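Local structure of polyketide synthase PksJ (Bacillus subtilis subsp. subtilis, 4J1Q) at residues A[195-199]-A[417-423]; A[142-148]-A[169-175]; A[86-90]-A[307-312]. The protein contains a ketoreductase domain of the bacillaene assembly line that stereoselectively reduces alpha- and beta-keto groups, with NADPH as the likely hydride donor. All blocks are in the same frame, centred on the assembly; numbering follows the deposited sequence.

Helix 81-98, in the N-terminal part of the chain, opens contact 3 at residues 86-90. The chain then forms contact 2, where strand 140-147 leads through helix 156-164 into strand 171-175, closing a short loop of 20 residues that lies nested inside the long loop of contact 3. Residues 195-199, in the loop between strands 178-186 and 204-208, open contact 1. Contact 3 closes next at 307-312, and contact 1 last, at 417-423, so their loops cross, on opposite sides of the chain's centre. Contact 2 pairs two strands of the N-terminal alpha/beta region, contact 3 docks that region on the KR domain, and contact 1 fastens the linker to a late helix.

Contact 1. Residues A[195-199]-A[417-423]; sequences LHMPW and KAFYQGI
The connection that leads into the NADPH-binding Rossmann fold runs along helix 412-425 here, and Met197, Pro198 and Trp199 gather round the phenol ring of Tyr420. Met197 covers one face of it in a Met-aromatic contact. With CG beside its own backbone N and the rest of the chain extended (chi2 169°, chi3 168°), the side chain is laid across the ring: CG stands 3.7 Å from the Tyr420 ring centroid as a CH-pi partner, and SD follows at 4.3 Å from the same centroid. Met197 CE then comes to rest 3.5 Å from Tyr420 CE2. CD2 of the neighbouring Phe419 sits toward the rim of the opposite face. Pro198 and Trp199 reach the edge of the ring instead, with Pro198 CD 3.5 Å from Tyr420 CE1 and the indole plane turned 87° from the phenol. Trp199 NE1 gives a hydrogen bond to Tyr420 OH, although the modelled 2.3 Å is too short for its exact length to be trusted. Pro198 also lies with CG 3.5 Å from Ile423 CD1, while at the other end Leu195 rests on the helix with CD2 3.6 Å from Gln421 CG. Helix 213-226 closes in from beyond: Trp199 and Tyr420 both touch Arg225, and Glu221 OE2 makes a weak hydrogen bond with Tyr420 OH. Held on both faces and at its edge, the Tyr420 ring has little room to turn, and its hydroxyl, the one polar atom on an otherwise apolar side chain, is met by an indole N-H and a carboxylate.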
loop_
_atom_site.group_PDB
_atom_site.type_symbol
_atom_site.label_atom_id
_atom_site.label_comp_id
_atom_site.label_asym_id
_atom_site.label_seq_id
_atom_site.Cartn_x
_atom_site.Cartn_y
_atom_site.Cartn_z
ATOM N N LEU A 195 0.823 26.490 -2.556
ATOM C CA LEU A 195 1.687 25.322 -2.377
ATOM C C LEU A 195 2.925 25.325 -3.268
ATOM O O LEU A 195 2.840 25.636 -4.461
ATOM C CB LEU A 195 0.895 24.029 -2.589
ATOM C CG LEU A 195 -0.200 23.755 -1.561
ATOM C CD1 LEU A 195 -0.980 22.499 -1.914
ATOM C CD2 LEU A 195 0.391 23.628 -0.162
ATOM N N HIS A 196 4.045 24.881 -2.699
ATOM C CA HIS A 196 5.255 24.558 -3.458
ATOM C C HIS A 196 4.981 23.388 -4.348
ATOM O O HIS A 196 4.073 22.599 -4.078
ATOM C CB HIS A 196 6.380 24.168 -2.506
ATOM C CG HIS A 196 7.253 25.314 -2.071
ATOM N ND1 HIS A 196 8.588 25.301 -2.234
ATOM C CD2 HIS A 196 6.954 26.481 -1.370
ATOM C CE1 HIS A 196 9.115 26.425 -1.709
ATOM N NE2 HIS A 196 8.113 27.148 -1.184
ATOM N N MET A 197 5.785 23.234 -5.394
ATOM C CA MET A 197 5.543 22.174 -6.364
ATOM C C MET A 197 6.797 21.563 -6.953
ATOM O O MET A 197 7.856 22.182 -6.960
ATOM C CB MET A 197 4.629 22.670 -7.462
ATOM C CG MET A 197 3.312 23.169 -6.906
ATOM S SD MET A 197 2.343 24.037 -8.145
ATOM C CE MET A 197 0.777 24.128 -7.284
ATOM N N PRO A 198 6.685 20.323 -7.422
ATOM C CA PRO A 198 7.826 19.514 -7.827
ATOM C C PRO A 198 8.132 19.604 -9.325
ATOM O O PRO A 198 9.074 18.962 -9.805
ATOM C CB PRO A 198 7.365 18.097 -7.488
ATOM C CG PRO A 198 5.879 18.149 -7.667
ATOM C CD PRO A 198 5.499 19.501 -7.132
ATOM N N TRP A 199 7.326 20.361 -10.056
ATOM C CA TRP A 199 7.404 20.376 -11.519
ATOM C C TRP A 199 8.621 21.073 -12.087
ATOM O O TRP A 199 8.955 22.190 -11.685
ATOM C CB TRP A 199 6.141 20.989 -12.091
ATOM C CG TRP A 199 4.889 20.406 -11.506
ATOM C CD1 TRP A 199 3.829 21.084 -10.904
ATOM C CD2 TRP A 199 4.549 18.982 -11.385
ATOM N NE1 TRP A 199 2.838 20.198 -10.526
ATOM C CE2 TRP A 199 3.226 18.928 -10.754
ATOM C CE3 TRP A 199 5.168 17.808 -11.759
ATOM C CZ2 TRP A 199 2.577 17.740 -10.515
ATOM C CZ3 TRP A 199 4.503 16.602 -11.518
ATOM C CH2 TRP A 199 3.244 16.566 -10.897
ATOM N N LYS A 417 -4.356 19.566 -3.755
ATOM C CA LYS A 417 -3.785 20.291 -2.641
ATOM C C LYS A 417 -3.094 19.343 -1.672
ATOM O O LYS A 417 -1.937 19.542 -1.312
ATOM C CB LYS A 417 -4.840 21.144 -1.932
ATOM C CG LYS A 417 -5.376 22.280 -2.796
ATOM C CD LYS A 417 -6.414 23.124 -2.064
ATOM C CE LYS A 417 -7.216 23.985 -3.045
ATOM N NZ LYS A 417 -7.990 25.061 -2.358
ATOM N N ALA A 418 -3.779 18.259 -1.324
ATOM C CA ALA A 418 -3.207 17.239 -0.448
ATOM C C ALA A 418 -1.970 16.604 -1.085
ATOM O O ALA A 418 -0.963 16.374 -0.436
ATOM C CB ALA A 418 -4.244 16.179 -0.156
ATOM N N PHE A 419 -2.030 16.411 -2.387
ATOM C CA PHE A 419 -0.897 15.886 -3.111
ATOM C C PHE A 419 0.326 16.770 -2.953
ATOM O O PHE A 419 1.401 16.268 -2.654
ATOM C CB PHE A 419 -1.247 15.711 -4.573
ATOM C CG PHE A 419 -0.076 15.318 -5.433
ATOM C CD1 PHE A 419 0.342 13.994 -5.519
ATOM C CD2 PHE A 419 0.543 16.273 -6.257
ATOM C CE1 PHE A 419 1.390 13.634 -6.353
ATOM C CE2 PHE A 419 1.573 15.919 -7.111
ATOM C CZ PHE A 419 1.968 14.591 -7.204
ATOM N N TYR A 420 0.158 18.080 -3.153
ATOM C CA TYR A 420 1.257 19.030 -2.995
ATOM C C TYR A 420 1.723 19.143 -1.538
ATOM O O TYR A 420 2.922 19.103 -1.251
ATOM C CB TYR A 420 0.886 20.417 -3.568
ATOM C CG TYR A 420 0.882 20.451 -5.086
ATOM C CD1 TYR A 420 2.002 20.046 -5.799
ATOM C CD2 TYR A 420 -0.261 20.789 -5.804
ATOM C CE1 TYR A 420 1.998 19.978 -7.181
ATOM C CE2 TYR A 420 -0.279 20.742 -7.195
ATOM C CZ TYR A 420 0.862 20.343 -7.879
ATOM O OH TYR A 420 0.889 20.330 -9.263
ATOM N N GLN A 421 0.771 19.218 -0.615
ATOM C CA GLN A 421 1.108 19.243 0.799
ATOM C C GLN A 421 1.877 17.986 1.227
ATOM O O GLN A 421 2.715 18.046 2.132
ATOM C CB GLN A 421 -0.157 19.345 1.636
ATOM C CG GLN A 421 -0.856 20.684 1.588
ATOM C CD GLN A 421 -2.082 20.705 2.474
ATOM O OE1 GLN A 421 -2.162 19.970 3.459
ATOM N NE2 GLN A 421 -3.053 21.535 2.118
ATOM N N GLY A 422 1.561 16.848 0.608
ATOM C CA GLY A 422 2.191 15.585 0.983
ATOM C C GLY A 422 3.644 15.560 0.573
ATOM O O GLY A 422 4.480 15.015 1.266
ATOM N N ILE A 423 3.949 16.182 -0.558
ATOM C CA ILE A 423 5.312 16.214 -1.044
ATOM C C ILE A 423 6.202 17.038 -0.111
ATOM O O ILE A 423 7.242 16.551 0.345
ATOM C CB ILE A 423 5.386 16.799 -2.463
ATOM C CG1 ILE A 423 4.611 15.897 -3.434
ATOM C CG2 ILE A 423 6.837 17.000 -2.882
ATOM C CD1 ILE A 423 4.789 16.240 -4.903
#

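Contact 2. Residues A[142-148]-A[169-175]; sequences AQVIEIE and DKQIRYE
Two neighbouring parallel strands of a beta-alpha-beta unit meet here, strand 140-147 and strand 171-175 joined through helix 156-164, with Val144 beside Gln171 and Ile145 beside Ile172. Their directions differ by 17°. Even-numbered residues of the first strand carry the regular parallel bonding: Val144 N gives to Lys170 O and Val144 O takes from Ile172 N, then Glu146 N and O pair with Ile172 O and Tyr174 N in the same way. On the face that looks to helix 156-164, Ile145 CG2 meets the edge of the Tyr174 ring in its plane, 3.8 Å from CD2, while the Tyr174 hydroxyl is bonded to Asp163. On the other face, beyond Val144 and Gln171, Glu146, Arg173 and Glu175 form a salt-bridge network. Arg173, its chain bent at chi2 (144°), turns NE onto Glu175 OE2 at 2.9 Å and leaves NH2 3.2 Å from Glu146 OE1, the weak arm, with the carboxylate and guanidinium planes 76° apart. Glu175 OE2 lies in the guanidinium plane, yet is itself met from above its carboxylate plane. One guanidinium thus bridges carboxylates of both strands, and its positive charge would be expected to stabilise the anionic form of the buried Glu146.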
loop_
_atom_site.group_PDB
_atom_site.type_symbol
_atom_site.label_atom_id
_atom_site.label_comp_id
_atom_site.label_asym_id
_atom_site.label_seq_id
_atom_site.Cartn_x
_atom_site.Cartn_y
_atom_site.Cartn_z
ATOM N N ALA A 142 -6.315 -10.305 14.433
ATOM C CA ALA A 142 -5.130 -10.458 13.605
ATOM C C ALA A 142 -4.073 -9.390 13.909
ATOM O O ALA A 142 -4.344 -8.190 13.824
ATOM C CB ALA A 142 -5.504 -10.450 12.135
ATOM N N GLN A 143 -2.867 -9.832 14.265
ATOM C CA GLN A 143 -1.793 -8.912 14.610
ATOM C C GLN A 143 -0.589 -9.174 13.752
ATOM O O GLN A 143 -0.224 -10.313 13.515
ATOM C CB GLN A 143 -1.391 -9.023 16.095
ATOM C CG GLN A 143 -2.451 -8.534 17.062
ATOM C CD GLN A 143 -2.186 -8.940 18.518
ATOM O OE1 GLN A 143 -1.507 -9.928 18.796
ATOM N NE2 GLN A 143 -2.744 -8.176 19.447
ATOM N N VAL A 144 0.052 -8.099 13.324
ATOM C CA VAL A 144 1.324 -8.232 12.659
ATOM C C VAL A 144 2.384 -7.705 13.604
ATOM O O VAL A 144 2.187 -6.682 14.253
ATOM C CB VAL A 144 1.326 -7.455 11.330
ATOM C CG1 VAL A 144 0.764 -6.070 11.575
ATOM C CG2 VAL A 144 2.727 -7.377 10.756
ATOM N N ILE A 145 3.415 -8.508 13.819
ATOM C CA ILE A 145 4.430 -8.204 14.810
ATOM C C ILE A 145 5.795 -8.195 14.142
ATOM O O ILE A 145 6.296 -9.236 13.708
ATOM C CB ILE A 145 4.422 -9.244 15.946
ATOM C CG1 ILE A 145 3.149 -9.096 16.792
ATOM C CG2 ILE A 145 5.682 -9.114 16.796
ATOM C CD1 ILE A 145 2.689 -10.387 17.430
ATOM N N GLU A 146 6.389 -7.013 14.062
ATOM C CA GLU A 146 7.652 -6.829 13.355
ATOM C C GLU A 146 8.793 -6.900 14.369
ATOM O O GLU A 146 8.746 -6.242 15.403
ATOM C CB GLU A 146 7.670 -5.463 12.646
ATOM C CG GLU A 146 6.534 -5.258 11.647
ATOM C CD GLU A 146 6.299 -3.790 11.279
ATOM O OE1 GLU A 146 7.278 -3.056 10.967
ATOM O OE2 GLU A 146 5.118 -3.377 11.269
ATOM N N ILE A 147 9.810 -7.702 14.080
ATOM C CA ILE A 147 10.847 -7.981 15.067
ATOM C C ILE A 147 12.215 -7.798 14.452
ATOM O O ILE A 147 12.528 -8.408 13.427
ATOM C CB ILE A 147 10.752 -9.415 15.584
ATOM C CG1 ILE A 147 9.424 -9.621 16.308
ATOM C CG2 ILE A 147 11.944 -9.741 16.483
ATOM C CD1 ILE A 147 9.155 -11.061 16.684
ATOM N N GLU A 148 13.039 -6.988 15.105
ATOM C CA GLU A 148 14.363 -6.630 14.596
ATOM C C GLU A 148 15.327 -7.822 14.517
ATOM O O GLU A 148 16.025 -7.994 13.513
ATOM C CB GLU A 148 14.971 -5.497 15.433
ATOM C CG GLU A 148 16.490 -5.427 15.407
ATOM C CD GLU A 148 17.034 -4.501 14.328
ATOM O OE1 GLU A 148 16.448 -3.422 14.080
ATOM O OE2 GLU A 148 18.079 -4.841 13.739
ATOM N N ASP A 169 -4.405 -4.186 19.687
ATOM C CA ASP A 169 -3.082 -3.830 19.155
ATOM C C ASP A 169 -2.827 -4.550 17.843
ATOM O O ASP A 169 -2.395 -5.717 17.840
ATOM C CB ASP A 169 -1.965 -4.229 20.129
ATOM C CG ASP A 169 -1.735 -3.204 21.213
ATOM O OD1 ASP A 169 -2.487 -2.197 21.262
ATOM O OD2 ASP A 169 -0.790 -3.409 22.014
ATOM N N LYS A 170 -2.945 -3.806 16.748
ATOM C CA LYS A 170 -3.020 -4.417 15.418
ATOM C C LYS A 170 -1.654 -4.496 14.767
ATOM O O LYS A 170 -1.348 -5.468 14.082
ATOM C CB LYS A 170 -4.018 -3.677 14.525
ATOM C CG LYS A 170 -5.419 -3.592 15.117
ATOM C CD LYS A 170 -5.999 -4.963 15.423
ATOM C CE LYS A 170 -7.478 -4.885 15.797
ATOM N NZ LYS A 170 -8.012 -6.180 16.345
ATOM N N GLN A 171 -0.832 -3.474 14.992
ATOM C CA GLN A 171 0.521 -3.457 14.478
ATOM C C GLN A 171 1.497 -3.124 15.583
ATOM O O GLN A 171 1.383 -2.105 16.258
ATOM C CB GLN A 171 0.653 -2.478 13.323
ATOM C CG GLN A 171 -0.225 -2.861 12.150
ATOM C CD GLN A 171 -0.285 -1.775 11.108
ATOM O OE1 GLN A 171 -1.003 -0.782 11.273
ATOM N NE2 GLN A 171 0.541 -1.905 10.087
ATOM N N ILE A 172 2.451 -4.015 15.774
ATOM C CA ILE A 172 3.284 -4.000 16.947
ATOM C C ILE A 172 4.738 -4.141 16.513
ATOM O O ILE A 172 5.028 -4.788 15.512
ATOM C CB ILE A 172 2.841 -5.091 17.960
ATOM C CG1 ILE A 172 1.470 -4.707 18.533
ATOM C CG2 ILE A 172 3.840 -5.202 19.107
ATOM C CD1 ILE A 172 0.689 -5.844 19.156
ATOM N N ARG A 173 5.616 -3.401 17.170
ATOM C CA ARG A 173 7.012 -3.377 16.805
ATOM C C ARG A 173 7.938 -3.636 18.017
ATOM O O ARG A 173 7.869 -2.929 19.017
ATOM C CB ARG A 173 7.352 -2.043 16.186
ATOM C CG ARG A 173 8.680 -2.054 15.454
ATOM C CD ARG A 173 8.604 -1.172 14.227
ATOM N NE ARG A 173 9.935 -0.729 13.830
ATOM C CZ ARG A 173 10.332 -0.573 12.574
ATOM N NH1 ARG A 173 11.565 -0.151 12.322
ATOM N NH2 ARG A 173 9.498 -0.833 11.574
ATOM N N TYR A 174 8.834 -4.608 17.875
ATOM C CA TYR A 174 9.888 -4.838 18.854
ATOM C C TYR A 174 11.253 -4.626 18.221
ATOM O O TYR A 174 11.602 -5.315 17.261
ATOM C CB TYR A 174 9.807 -6.262 19.412
ATOM C CG TYR A 174 8.526 -6.559 20.151
ATOM C CD1 TYR A 174 8.282 -6.016 21.413
ATOM C CD2 TYR A 174 7.560 -7.397 19.597
ATOM C CE1 TYR A 174 7.116 -6.309 22.105
ATOM C CE2 TYR A 174 6.378 -7.665 20.265
ATOM C CZ TYR A 174 6.167 -7.133 21.525
ATOM O OH TYR A 174 5.012 -7.423 22.210
ATOM N N GLU A 175 11.961 -3.604 18.697
ATOM C CA GLU A 175 13.352 -3.374 18.331
ATOM C C GLU A 175 13.997 -2.569 19.474
ATOM O O GLU A 175 13.366 -1.678 20.028
ATOM C CB GLU A 175 13.420 -2.555 17.044
ATOM C CG GLU A 175 13.008 -1.119 17.227
ATOM C CD GLU A 175 13.024 -0.346 15.928
ATOM O OE1 GLU A 175 14.071 -0.345 15.244
ATOM O OE2 GLU A 175 12.001 0.313 15.612
#

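Contact 3. Residues A[86-90]-A[307-312]; sequences QCYMQ and FQEVLQ
Met89 and Phe307 meet where helix 81-98 of the N-terminal alpha/beta region packs on helix 304-324 of the KR domain's Rossmann fold. The helices run roughly antiparallel at 143°, with their short axes 10.5 Å apart, so side chains bridge the gap. Met89 CB lies in the plane of the Phe307 ring, at its edge, 3.9 Å from CE2, and the same ring carbon comes 3.9 Å from Gln90 N. Phe307 CG is anti to its backbone N, which carries the ring across to the other helix. Leu311, one turn further along, sends CD1 to 4.2 Å from Met89 CB and 4.0 Å from Gln86 CA. Beside this apolar strip lies a cluster of glutamines. The amide of Gln86 sits at its corner, with Gln308 on one flank and Gln312 on another; its plane is 23° from the first and 77° from the second, so one neighbour is nearly parallel and the other is steeply turned. Gln308, bent at chi2, reaches across so that its NE2 ends 3.4 Å from Gln86 CB. Gln90 crosses Gln308 at about a right angle, bringing its NE2 3.5 Å from Gln308 CG. In the next shell, Phe93, a turn beyond Met89, stacks on Phe307, and Ala354 of helix 349-370 backs Leu311. Toward the cofactor, the side chain of Gln312 lies about 6 Å from the bound NADPH, and Gln312 OE1 makes a weak hydrogen bond to Ser265 OG.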
loop_
_atom_site.group_PDB
_atom_site.type_symbol
_atom_site.label_atom_id
_atom_site.label_comp_id
_atom_site.label_asym_id
_atom_site.label_seq_id
_atom_site.Cartn_x
_atom_site.Cartn_y
_atom_site.Cartn_z
ATOM N N GLN A 86 3.676 -12.026 -2.860
ATOM C CA GLN A 86 2.451 -12.476 -3.524
ATOM C C GLN A 86 2.123 -13.918 -3.130
ATOM O O GLN A 86 0.993 -14.226 -2.732
ATOM C CB GLN A 86 2.582 -12.359 -5.056
ATOM C CG GLN A 86 2.913 -10.956 -5.543
ATOM C CD GLN A 86 2.532 -10.735 -6.987
ATOM O OE1 GLN A 86 1.869 -11.568 -7.599
ATOM N NE2 GLN A 86 2.923 -9.599 -7.536
ATOM N N CYS A 87 3.147 -14.772 -3.166
ATOM C CA CYS A 87 2.996 -16.164 -2.759
ATOM C C CYS A 87 2.500 -16.288 -1.321
ATOM O O CYS A 87 1.524 -16.981 -1.051
ATOM C CB CYS A 87 4.313 -16.914 -2.940
ATOM S SG CYS A 87 4.165 -18.709 -2.802
ATOM N N TYR A 88 3.153 -15.596 -0.394
ATOM C CA TYR A 88 2.822 -15.765 1.020
ATOM C C TYR A 88 1.458 -15.190 1.342
ATOM O O TYR A 88 0.724 -15.753 2.169
ATOM C CB TYR A 88 3.872 -15.131 1.913
ATOM C CG TYR A 88 5.197 -15.836 1.878
ATOM C CD1 TYR A 88 5.292 -17.175 1.489
ATOM C CD2 TYR A 88 6.352 -15.193 2.270
ATOM C CE1 TYR A 88 6.506 -17.839 1.495
ATOM C CE2 TYR A 88 7.576 -15.837 2.232
ATOM C CZ TYR A 88 7.646 -17.160 1.854
ATOM O OH TYR A 88 8.873 -17.779 1.831
ATOM N N MET A 89 1.100 -14.102 0.646
ATOM C CA MET A 89 -0.226 -13.506 0.796
ATOM C C MET A 89 -1.305 -14.491 0.394
ATOM O O MET A 89 -2.324 -14.613 1.070
ATOM C CB MET A 89 -0.360 -12.213 -0.033
ATOM C CG MET A 89 0.514 -11.072 0.449
ATOM S SD MET A 89 0.235 -10.645 2.189
ATOM C CE MET A 89 1.714 -11.352 2.931
ATOM N N GLN A 90 -1.057 -15.218 -0.689
ATOM C CA GLN A 90 -1.987 -16.241 -1.119
ATOM C C GLN A 90 -2.102 -17.350 -0.095
ATOM O O GLN A 90 -3.200 -17.889 0.118
ATOM C CB GLN A 90 -1.589 -16.820 -2.480
ATOM C CG GLN A 90 -2.550 -17.887 -2.953
ATOM C CD GLN A 90 -2.193 -18.451 -4.318
ATOM O OE1 GLN A 90 -1.847 -19.630 -4.433
ATOM N NE2 GLN A 90 -2.311 -17.628 -5.362
ATOM N N PHE A 307 -7.277 -12.778 -6.881
ATOM C CA PHE A 307 -6.339 -12.370 -5.845
ATOM C C PHE A 307 -4.962 -11.975 -6.402
ATOM O O PHE A 307 -4.528 -10.853 -6.239
ATOM C CB PHE A 307 -6.205 -13.494 -4.803
ATOM C CG PHE A 307 -5.559 -13.060 -3.521
ATOM C CD1 PHE A 307 -6.326 -12.538 -2.485
ATOM C CD2 PHE A 307 -4.175 -13.107 -3.365
ATOM C CE1 PHE A 307 -5.735 -12.096 -1.307
ATOM C CE2 PHE A 307 -3.576 -12.669 -2.185
ATOM C CZ PHE A 307 -4.359 -12.162 -1.152
ATOM N N GLN A 308 -4.296 -12.879 -7.103
ATOM C CA GLN A 308 -2.985 -12.571 -7.704
ATOM C C GLN A 308 -3.078 -11.414 -8.657
ATOM O O GLN A 308 -2.125 -10.641 -8.810
ATOM C CB GLN A 308 -2.388 -13.784 -8.447
ATOM C CG GLN A 308 -1.811 -14.854 -7.507
ATOM C CD GLN A 308 -0.758 -14.284 -6.576
ATOM O OE1 GLN A 308 -0.724 -14.612 -5.399
ATOM N NE2 GLN A 308 0.111 -13.413 -7.108
ATOM N N GLU A 309 -4.175 -11.355 -9.395
ATOM C CA GLU A 309 -4.334 -10.370 -10.450
ATOM C C GLU A 309 -4.406 -8.953 -9.897
ATOM O O GLU A 309 -3.919 -8.011 -10.512
ATOM C CB GLU A 309 -5.585 -10.685 -11.238
ATOM C CG GLU A 309 -5.896 -9.741 -12.378
ATOM C CD GLU A 309 -7.336 -9.909 -12.863
ATOM O OE1 GLU A 309 -7.766 -11.047 -13.183
ATOM O OE2 GLU A 309 -8.080 -8.908 -12.845
ATOM N N VAL A 310 -5.013 -8.767 -8.728
ATOM C CA VAL A 310 -4.957 -7.425 -8.161
ATOM C C VAL A 310 -3.668 -7.081 -7.416
ATOM O O VAL A 310 -3.287 -5.919 -7.381
ATOM C CB VAL A 310 -6.241 -6.979 -7.425
ATOM C CG1 VAL A 310 -7.377 -7.972 -7.604
ATOM C CG2 VAL A 310 -5.966 -6.637 -5.966
ATOM N N LEU A 311 -2.957 -8.092 -6.920
ATOM C CA LEU A 311 -1.624 -7.890 -6.341
ATOM C C LEU A 311 -0.592 -7.466 -7.387
ATOM O O LEU A 311 0.296 -6.675 -7.096
ATOM C CB LEU A 311 -1.120 -9.157 -5.650
ATOM C CG LEU A 311 -1.754 -9.618 -4.348
ATOM C CD1 LEU A 311 -1.208 -10.984 -3.977
ATOM C CD2 LEU A 311 -1.524 -8.635 -3.210
ATOM N N GLN A 312 -0.706 -8.004 -8.597
ATOM C CA GLN A 312 0.390 -7.948 -9.558
ATOM C C GLN A 312 0.938 -6.540 -9.797
ATOM O O GLN A 312 2.087 -6.259 -9.424
ATOM C CB GLN A 312 0.000 -8.648 -10.874
ATOM C CG GLN A 312 0.233 -10.155 -10.857
ATOM C CD GLN A 312 1.605 -10.519 -11.394
ATOM O OE1 GLN A 312 1.781 -10.687 -12.598
ATOM N NE2 GLN A 312 2.596 -10.598 -10.512
#